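Local coordinates for protein alpha-pyrone synthesis polyketide synthase-like Pks18 (Mycobacterium tuberculosis, PDB 1TED) that probably extends medium- and long-chain acyl-CoA starters with malonyl-CoA to build tri- and tetraketide alpha-pyrones, acting as a homodimeric type III polyketide synthase, at residues A141-F146 against V170-C175. Residues are numbered along the deposited sequence; the frame is centred on the assembly and turned at random.
With MYR (myristic acid), chain E.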
ATOM      1  N   ALA A 141       6.099   0.768  -4.427  1.00 24.44           N
ATOM      2  CA  ALA A 141       6.329   0.003  -3.212  1.00 25.21           C
ATOM      3  C   ALA A 141       7.571   0.484  -2.466  1.00 27.03           C
ATOM      4  O   ALA A 141       8.590   0.831  -3.083  1.00 24.53           O
ATOM      5  CB  ALA A 141       6.462  -1.474  -3.540  1.00 22.46           C
ATOM      6  N   THR A 142       7.471   0.492  -1.135  1.00 26.48           N
ATOM      7  CA  THR A 142       8.571   0.897  -0.262  1.00 28.15           C
ATOM      8  C   THR A 142       8.251   0.488   1.162  1.00 27.97           C
ATOM      9  O   THR A 142       7.088   0.290   1.514  1.00 29.39           O
ATOM     10  CB  THR A 142       8.764   2.436  -0.219  1.00 30.17           C
ATOM     11  OG1 THR A 142       8.637   2.976  -1.538  1.00 36.36           O
ATOM     12  CG2 THR A 142      10.141   2.784   0.344  1.00 24.98           C
ATOM     13  N   SER A 143       9.291   0.384   1.982  1.00 26.51           N
ATOM     14  CA  SER A 143       9.140   0.063   3.394  1.00 25.54           C
ATOM     15  C   SER A 143      10.109   0.949   4.171  1.00 26.17           C
ATOM     16  O   SER A 143      10.315   0.761   5.364  1.00 27.77           O
ATOM     17  CB  SER A 143       9.444  -1.417   3.643  1.00 24.41           C
ATOM     18  OG  SER A 143       8.407  -2.232   3.119  1.00 21.85           O
ATOM     19  N   THR A 144      10.687   1.934   3.485  1.00 27.35           N
ATOM     20  CA  THR A 144      11.661   2.841   4.100  1.00 28.25           C
ATOM     21  C   THR A 144      11.344   4.335   3.975  1.00 30.91           C
ATOM     22  O   THR A 144      12.199   5.167   4.265  1.00 29.71           O
ATOM     23  CB  THR A 144      13.072   2.607   3.505  1.00 27.57           C
ATOM     24  OG1 THR A 144      12.998   2.622   2.071  1.00 24.99           O
ATOM     25  CG2 THR A 144      13.644   1.262   3.973  1.00 24.86           C
ATOM     26  N   GLY A 145      10.121   4.667   3.562  1.00 34.48           N
ATOM     27  CA  GLY A 145       9.742   6.065   3.387  1.00 38.06           C
ATOM     28  C   GLY A 145       8.521   6.568   4.142  1.00 39.60           C
ATOM     29  O   GLY A 145       8.567   6.747   5.346  1.00 42.37           O
ATOM     30  N   PHE A 146       7.428   6.811   3.430  1.00 41.49           N
ATOM     31  CA  PHE A 146       6.165   7.309   4.011  1.00 41.74           C
ATOM     32  C   PHE A 146       6.069   8.840   4.081  1.00 39.74           C
ATOM     33  O   PHE A 146       6.511   9.446   5.055  1.00 40.96           O
ATOM     34  CB  PHE A 146       5.905   6.760   5.436  1.00 42.97           C
ATOM     35  CG  PHE A 146       6.087   5.268   5.582  1.00 45.70           C
ATOM     36  CD1 PHE A 146       6.094   4.423   4.472  1.00 48.52           C
ATOM     37  CD2 PHE A 146       6.271   4.711   6.849  1.00 45.00           C
ATOM     38  CE1 PHE A 146       6.286   3.045   4.622  1.00 48.79           C
ATOM     39  CE2 PHE A 146       6.462   3.344   7.014  1.00 45.26           C
ATOM     40  CZ  PHE A 146       6.472   2.506   5.901  1.00 48.75           C
ATOM     41  N   VAL A 170       2.110   0.755  -2.078  1.00 30.57           N
ATOM     42  CA  VAL A 170       2.284  -0.441  -1.257  1.00 30.10           C
ATOM     43  C   VAL A 170       3.425  -0.294  -0.263  1.00 29.47           C
ATOM     44  O   VAL A 170       4.595  -0.361  -0.639  1.00 29.48           O
ATOM     45  CB  VAL A 170       2.573  -1.662  -2.138  1.00 31.42           C
ATOM     46  CG1 VAL A 170       2.807  -2.890  -1.270  1.00 31.65           C
ATOM     47  CG2 VAL A 170       1.416  -1.894  -3.084  1.00 31.39           C
ATOM     48  N   ASN A 171       3.069  -0.115   1.004  1.00 28.54           N
ATOM     49  CA  ASN A 171       4.041   0.055   2.069  1.00 29.82           C
ATOM     50  C   ASN A 171       4.088  -1.127   3.038  1.00 29.80           C
ATOM     51  O   ASN A 171       3.098  -1.843   3.219  1.00 28.96           O
ATOM     52  CB  ASN A 171       3.734   1.327   2.866  1.00 32.92           C
ATOM     53  CG  ASN A 171       3.864   2.586   2.034  1.00 36.68           C
ATOM     54  OD1 ASN A 171       4.934   2.893   1.504  1.00 38.43           O
ATOM     55  ND2 ASN A 171       2.769   3.326   1.915  1.00 39.31           N
ATOM     56  N   PHE A 172       5.256  -1.311   3.650  1.00 27.57           N
ATOM     57  CA  PHE A 172       5.496  -2.357   4.643  1.00 26.97           C
ATOM     58  C   PHE A 172       5.218  -3.809   4.278  1.00 27.52           C
ATOM     59  O   PHE A 172       4.850  -4.615   5.143  1.00 27.94           O
ATOM     60  CB  PHE A 172       4.772  -2.010   5.951  1.00 24.34           C
ATOM     61  CG  PHE A 172       5.652  -1.320   6.961  1.00 23.38           C
ATOM     62  CD1 PHE A 172       6.877  -0.782   6.582  1.00 21.98           C
ATOM     63  CD2 PHE A 172       5.257  -1.213   8.290  1.00 23.63           C
ATOM     64  CE1 PHE A 172       7.700  -0.147   7.514  1.00 22.14           C
ATOM     65  CE2 PHE A 172       6.069  -0.581   9.229  1.00 23.27           C
ATOM     66  CZ  PHE A 172       7.296  -0.048   8.838  1.00 24.81           C
ATOM     67  N   MET A 173       5.382  -4.151   3.004  1.00 26.82           N
ATOM     68  CA  MET A 173       5.216  -5.533   2.602  1.00 26.12           C
ATOM     69  C   MET A 173       6.638  -6.084   2.439  1.00 25.73           C
ATOM     70  O   MET A 173       6.858  -7.167   1.896  1.00 27.84           O
ATOM     71  CB  MET A 173       4.377  -5.647   1.320  1.00 24.80           C
ATOM     72  CG  MET A 173       2.932  -5.211   1.556  1.00 26.97           C
ATOM     73  SD  MET A 173       1.709  -5.861   0.422  1.00 29.11           S
ATOM     74  CE  MET A 173       1.285  -7.396   1.260  1.00 30.66           C
ATOM     75  N   GLY A 174       7.597  -5.300   2.922  1.00 23.68           N
ATOM     76  CA  GLY A 174       8.999  -5.691   2.907  1.00 26.61           C
ATOM     77  C   GLY A 174       9.757  -6.120   1.659  1.00 26.84           C
ATOM     78  O   GLY A 174       9.558  -5.606   0.555  1.00 27.06           O
ATOM     79  N   CYS A 175      10.649  -7.083   1.866  1.00 26.23           N
ATOM     80  CA  CYS A 175      11.516  -7.610   0.820  1.00 26.58           C
ATOM     81  C   CYS A 175      10.789  -8.275  -0.334  1.00 25.63           C
ATOM     82  O   CYS A 175      11.351  -8.412  -1.419  1.00 25.28           O
ATOM     83  CB  CYS A 175      12.535  -8.601   1.423  1.00 27.22           C
ATOM     84  SG  CYS A 175      13.667  -7.898   2.662  1.00 29.06           S
TER
HETATM   85  C1  MYR E3045      25.860   1.592   7.310  1.00 54.00           C
HETATM   86  O1  MYR E3045      26.765   1.684   6.484  1.00 54.28           O
HETATM   87  O2  MYR E3045      26.072   1.011   8.376  1.00 54.78           O
HETATM   88  C2  MYR E3045      24.483   2.194   7.021  1.00 53.49           C
HETATM   89  C3  MYR E3045      23.431   1.097   6.849  1.00 51.31           C
HETATM   90  C4  MYR E3045      22.058   1.695   6.528  1.00 48.26           C
HETATM   91  C5  MYR E3045      20.990   0.608   6.399  1.00 45.41           C
HETATM   92  C6  MYR E3045      20.737  -0.125   7.720  1.00 42.55           C
HETATM   93  C7  MYR E3045      20.058   0.758   8.770  1.00 40.21           C
HETATM   94  C8  MYR E3045      18.622   1.120   8.384  1.00 38.57           C
HETATM   95  C9  MYR E3045      17.727  -0.118   8.304  1.00 38.26           C
HETATM   96  C10 MYR E3045      16.339   0.248   7.780  1.00 37.39           C
HETATM   97  C11 MYR E3045      15.463  -0.998   7.638  1.00 39.06           C
HETATM   98  C12 MYR E3045      14.090  -0.644   7.063  1.00 37.48           C
HETATM   99  C13 MYR E3045      13.255  -1.910   6.857  1.00 38.37           C
HETATM  100  C14 MYR E3045      11.893  -1.578   6.244  1.00 40.58           C
HETATM  101  O   HOH W   1       6.394  -2.420   0.727  1.00 30.57           O
HETATM  102  O   HOH W   2       9.174  -2.848   0.755  1.00 29.00           O
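At the C-terminal ends of two parallel strands of a beta-alpha-beta unit, Thr142 and Asn171 pair just before both strands run into loops. Thr142 N donates to Val170 O at 3.0 Å, and Phe172 N returns a bond to Thr142 O at 3.2 Å. The small Ala141 CB lies 4.1 Å from Val170 CB on one sheet face, and beta-branched Val170 suits the extended strand. Past the strands, Ser143 OG, anti to its own carbonyl carbon (chi1 -71°), reaches the turn and accepts a weak bond from Gly174 N at 3.2 Å. Gly174 has positive phi, a conformation glycine adopts easily. One water bridges Thr142 O and Met173 N; a second links Ser143 OG to Gly174 O, so small polar groups and water hold the loops together. Beyond them the Phe146 edge meets the Phe172 face in a T-shaped pair, centroids 5.0 Å apart and planes at 72°, with Phe146 CZ 3.3 Å from Phe172 CE1. On the other side of CZ, the rim carbon Phe146 CE1 lies 3.4 Å from Asn171 OD1, which sits near the plane of that ring. Phe146 also meets Phe146 of the second subunit. Myristic acid ends against this loop, its C14 3.6 Å from Ser143 CB. The turn after Asn171 leads to Cys175, by similarity the nucleophile, an arrangement typical of the thiolase fold, where the nucleophilic cysteine lies at the N-terminal approach to a buried helix (here 177-191).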